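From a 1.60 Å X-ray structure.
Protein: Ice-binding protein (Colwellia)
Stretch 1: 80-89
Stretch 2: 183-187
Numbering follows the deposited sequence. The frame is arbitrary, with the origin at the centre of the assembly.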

ATOM      1  N   ASP A  80     -14.931  -0.264  -0.207  1.00 19.48           N
ATOM      2  CA  ASP A  80     -14.232  -1.275   0.660  1.00 20.30           C
ATOM      3  C   ASP A  80     -12.858  -0.774   1.129  1.00 20.06           C
ATOM      4  O   ASP A  80     -12.381  -1.129   2.226  1.00 21.89           O
ATOM      5  CB  ASP A  80     -14.085  -2.600  -0.071  1.00 22.08           C
ATOM      6  CG  ASP A  80     -15.424  -3.342  -0.161  1.00 24.80           C
ATOM      7  OD1 ASP A  80     -16.293  -2.954   0.638  1.00 26.95           O
ATOM      8  OD2 ASP A  80     -15.551  -4.261  -1.031  1.00 30.26           O
ATOM      9  N   MET A  81     -12.229   0.069   0.293  1.00 19.01           N
ATOM     10  CA  MET A  81     -10.932   0.655   0.696  1.00 18.15           C
ATOM     11  C   MET A  81     -11.185   1.596   1.880  1.00 15.94           C
ATOM     12  O   MET A  81     -10.416   1.590   2.869  1.00 18.43           O
ATOM     13  CB  MET A  81     -10.272   1.402  -0.459  1.00 17.97           C
ATOM     14  CG  MET A  81      -9.217   2.412   0.078  1.00 20.33           C
ATOM     15  SD  MET A  81      -8.267   3.238  -1.226  1.00 18.79           S
ATOM     16  CE  MET A  81      -9.526   4.213  -2.105  1.00 20.36           C
ATOM     17  N   GLY A  82     -12.269   2.370   1.830  1.00 17.11           N
ATOM     18  CA  GLY A  82     -12.516   3.275   2.981  1.00 17.45           C
ATOM     19  C   GLY A  82     -12.951   2.568   4.260  1.00 19.74           C
ATOM     20  O   GLY A  82     -12.536   2.980   5.350  1.00 18.89           O
ATOM     21  N   ILE A  83     -13.729   1.491   4.103  1.00 19.39           N
ATOM     22  CA  ILE A  83     -14.069   0.610   5.191  1.00 20.01           C
ATOM     23  C   ILE A  83     -12.794   0.002   5.797  1.00 19.98           C
ATOM     24  O   ILE A  83     -12.645  -0.009   7.013  1.00 23.43           O
ATOM     25  CB  ILE A  83     -15.071  -0.519   4.705  1.00 23.66           C
ATOM     26  CG1 ILE A  83     -16.420   0.142   4.335  1.00 25.90           C
ATOM     27  CG2 ILE A  83     -15.174  -1.645   5.745  1.00 22.55           C
ATOM     28  CD1 ILE A  83     -17.289  -0.652   3.378  1.00 27.77           C
ATOM     29  N   ALA A  84     -11.870  -0.491   4.942  1.00 19.57           N
ATOM     30  CA  ALA A  84     -10.568  -1.032   5.423  1.00 17.36           C
ATOM     31  C   ALA A  84      -9.751  -0.056   6.215  1.00 17.25           C
ATOM     32  O   ALA A  84      -9.189  -0.379   7.307  1.00 17.12           O
ATOM     33  CB  ALA A  84      -9.751  -1.628   4.304  1.00 16.98           C
ATOM     34  N   TYR A  85      -9.675   1.164   5.692  1.00 16.60           N
ATOM     35  CA  TYR A  85      -8.922   2.182   6.350  0.99 17.21           C
ATOM     36  C   TYR A  85      -9.522   2.402   7.749  1.00 18.88           C
ATOM     37  O   TYR A  85      -8.814   2.489   8.736  1.00 18.21           O
ATOM     38  CB  TYR A  85      -8.975   3.494   5.485  1.00 15.81           C
ATOM     39  CG  TYR A  85      -8.278   4.644   6.193  1.00 15.76           C
ATOM     40  CD1 TYR A  85      -6.989   4.983   5.872  1.00 15.35           C
ATOM     41  CD2 TYR A  85      -8.877   5.345   7.218  1.00 16.58           C
ATOM     42  CE1 TYR A  85      -6.309   5.992   6.542  1.00 13.52           C
ATOM     43  CE2 TYR A  85      -8.213   6.354   7.901  1.00 17.17           C
ATOM     44  CZ  TYR A  85      -6.934   6.696   7.551  1.00 17.02           C
ATOM     45  OH  TYR A  85      -6.269   7.676   8.241  1.00 17.02           O
ATOM     46  N   ASN A  86     -10.868   2.509   7.867  1.00 20.49           N
ATOM     47  CA  ASN A  86     -11.416   2.830   9.161  1.00 22.99           C
ATOM     48  C   ASN A  86     -11.344   1.636  10.136  1.00 19.79           C
ATOM     49  O   ASN A  86     -11.143   1.817  11.339  1.00 19.70           O
ATOM     50  CB  ASN A  86     -12.872   3.275   9.018  1.00 23.87           C
ATOM     51  CG  ASN A  86     -13.018   4.640   8.438  1.00 27.21           C
ATOM     52  OD1 ASN A  86     -12.217   5.574   8.706  1.00 28.75           O
ATOM     53  ND2 ASN A  86     -14.115   4.817   7.660  1.00 25.92           N
ATOM     54  N   ASP A  87     -11.437   0.437   9.593  1.00 22.07           N
ATOM     55  CA  ASP A  87     -11.302  -0.802  10.369  1.00 21.24           C
ATOM     56  C   ASP A  87      -9.887  -0.825  11.003  1.00 24.28           C
ATOM     57  O   ASP A  87      -9.700  -0.931  12.224  1.00 21.24           O
ATOM     58  CB  ASP A  87     -11.504  -2.008   9.450  1.00 22.32           C
ATOM     59  CG  ASP A  87     -11.287  -3.290  10.145  1.00 23.94           C
ATOM     60  OD1 ASP A  87     -11.411  -3.273  11.399  1.00 30.34           O
ATOM     61  OD2 ASP A  87     -11.064  -4.308   9.477  1.00 29.35           O
ATOM     62  N   ALA A  88      -8.872  -0.666  10.172  1.00 20.92           N
ATOM     63  CA  ALA A  88      -7.512  -0.607  10.704  1.00 20.33           C
ATOM     64  C   ALA A  88      -7.285   0.500  11.747  1.00 18.95           C
ATOM     65  O   ALA A  88      -6.651   0.290  12.750  1.00 22.25           O
ATOM     66  CB  ALA A  88      -6.550  -0.382   9.508  1.00 19.96           C
ATOM     67  N   ALA A  89      -7.775   1.717  11.499  1.00 19.37           N
ATOM     68  CA  ALA A  89      -7.531   2.840  12.368  1.00 21.43           C
ATOM     69  C   ALA A  89      -8.159   2.569  13.743  1.00 24.29           C
ATOM     70  O   ALA A  89      -7.705   3.127  14.734  1.00 22.34           O
ATOM     71  CB  ALA A  89      -8.127   4.088  11.745  1.00 20.99           C
ATOM     72  N   VAL A 183      -0.842  -0.565   2.089  1.00 15.10           N
ATOM     73  CA  VAL A 183      -0.868   0.859   2.456  1.00 12.18           C
ATOM     74  C   VAL A 183      -2.265   1.407   2.224  1.00 14.39           C
ATOM     75  O   VAL A 183      -2.767   1.436   1.066  1.00 13.64           O
ATOM     76  CB  VAL A 183       0.133   1.662   1.641  1.00 12.10           C
ATOM     77  CG1 VAL A 183       0.278   3.094   2.137  1.00 12.98           C
ATOM     78  CG2 VAL A 183       1.512   0.985   1.742  1.00 13.16           C
ATOM     79  N   LEU A 184      -2.888   1.695   3.347  1.00 11.64           N
ATOM     80  CA  LEU A 184      -4.250   2.385   3.412  1.00 12.98           C
ATOM     81  C   LEU A 184      -3.964   3.823   3.750  1.00 12.86           C
ATOM     82  O   LEU A 184      -3.813   4.234   4.899  1.00 12.64           O
ATOM     83  CB  LEU A 184      -5.149   1.722   4.462  1.00 13.73           C
ATOM     84  CG  LEU A 184      -5.510   0.317   3.972  1.00 16.87           C
ATOM     85  CD1 LEU A 184      -5.816  -0.480   5.235  1.00 18.14           C
ATOM     86  CD2 LEU A 184      -6.700   0.345   2.985  1.00 19.74           C
ATOM     87  N   SER A 185      -3.727   4.629   2.714  1.00 14.04           N
ATOM     88  CA  SER A 185      -3.345   6.045   2.934  1.00 14.81           C
ATOM     89  C   SER A 185      -4.579   6.922   2.806  1.00 14.32           C
ATOM     90  O   SER A 185      -5.344   6.747   1.861  1.00 14.45           O
ATOM     91  CB  SER A 185      -2.365   6.522   1.820  1.00 15.58           C
ATOM     92  OG  SER A 185      -1.977   7.857   2.086  1.00 17.89           O
ATOM     93  N   LYS A 186      -4.697   7.857   3.699  1.00 13.85           N
ATOM     94  CA  LYS A 186      -5.828   8.803   3.637  1.00 15.96           C
ATOM     95  C   LYS A 186      -5.630   9.788   2.504  1.00 16.78           C
ATOM     96  O   LYS A 186      -6.606  10.412   2.008  1.00 19.28           O
ATOM     97  CB  LYS A 186      -5.976   9.508   4.983  1.00 20.25           C
ATOM     98  CG  LYS A 186      -7.146  10.520   5.026  1.00 22.46           C
ATOM     99  CD  LYS A 186      -8.338  10.047   5.833  1.00 32.36           C
ATOM    100  CE  LYS A 186      -9.084   8.981   5.058  1.00 32.31           C
ATOM    101  NZ  LYS A 186     -10.562   8.797   5.358  1.00 36.90           N
ATOM    102  N   THR A 187      -4.375  10.076   2.209  1.00 16.38           N
ATOM    103  CA  THR A 187      -4.125  11.015   1.102  1.00 16.83           C
ATOM    104  C   THR A 187      -3.299  10.299   0.028  1.00 13.69           C
ATOM    105  O   THR A 187      -3.796   9.247  -0.523  1.00 16.95           O
ATOM    106  CB  THR A 187      -3.488  12.394   1.501  1.00 15.91           C
ATOM    107  OG1 THR A 187      -2.194  12.245   2.038  1.00 16.43           O
ATOM    108  CG2 THR A 187      -4.341  13.154   2.589  1.00 17.35           C
TER
HETATM  109  O   HOH W   1     -11.678   5.883   5.034  1.00 27.12           O
HETATM  110  O   HOH W   2     -11.403   8.068   7.706  1.00 38.71           O

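Where a helix crosses a strand almost at right angles, a single well-placed side chain can do much of the packing, and this ice-binding protein offers a compact example. The helix and strand axes cross at -96° and approach to 8.5 Å. Leu 184, whose CA-to-CB bond points toward the helix, meets residues from successive turns. Its CD2 lies 3.9 Å from CB of Ala 84 and 4.4 Å from CG of Met 81, while its CD1 reaches CB of Ala 88 at 4.3 Å. The CA-to-CB bonds of both alanines also point toward the strand. CA of Tyr 85 is 5.5 Å from CA of Leu 184.

Tyr 85 carries the contact outward. Its CD1 packs 4.0 Å from CB of Leu 184, and the ring edge meets the strand backbone, with CD1 3.4 Å from O of Leu 184. Over one face lies Lys 186, its CE 4.1 Å from the ring centroid in a CH-pi contact and its NZ 4.6 Å away in a cation-pi interaction.

No direct hydrogen bond joins the stretches; water supplies the polar link. NZ of Lys 186 donates to two waters (O atoms at 3.1 and 2.6 Å), which donate to O of Gly 82 (3.0 Å) and OD1 of Asn 86 (2.8 Å), respectively.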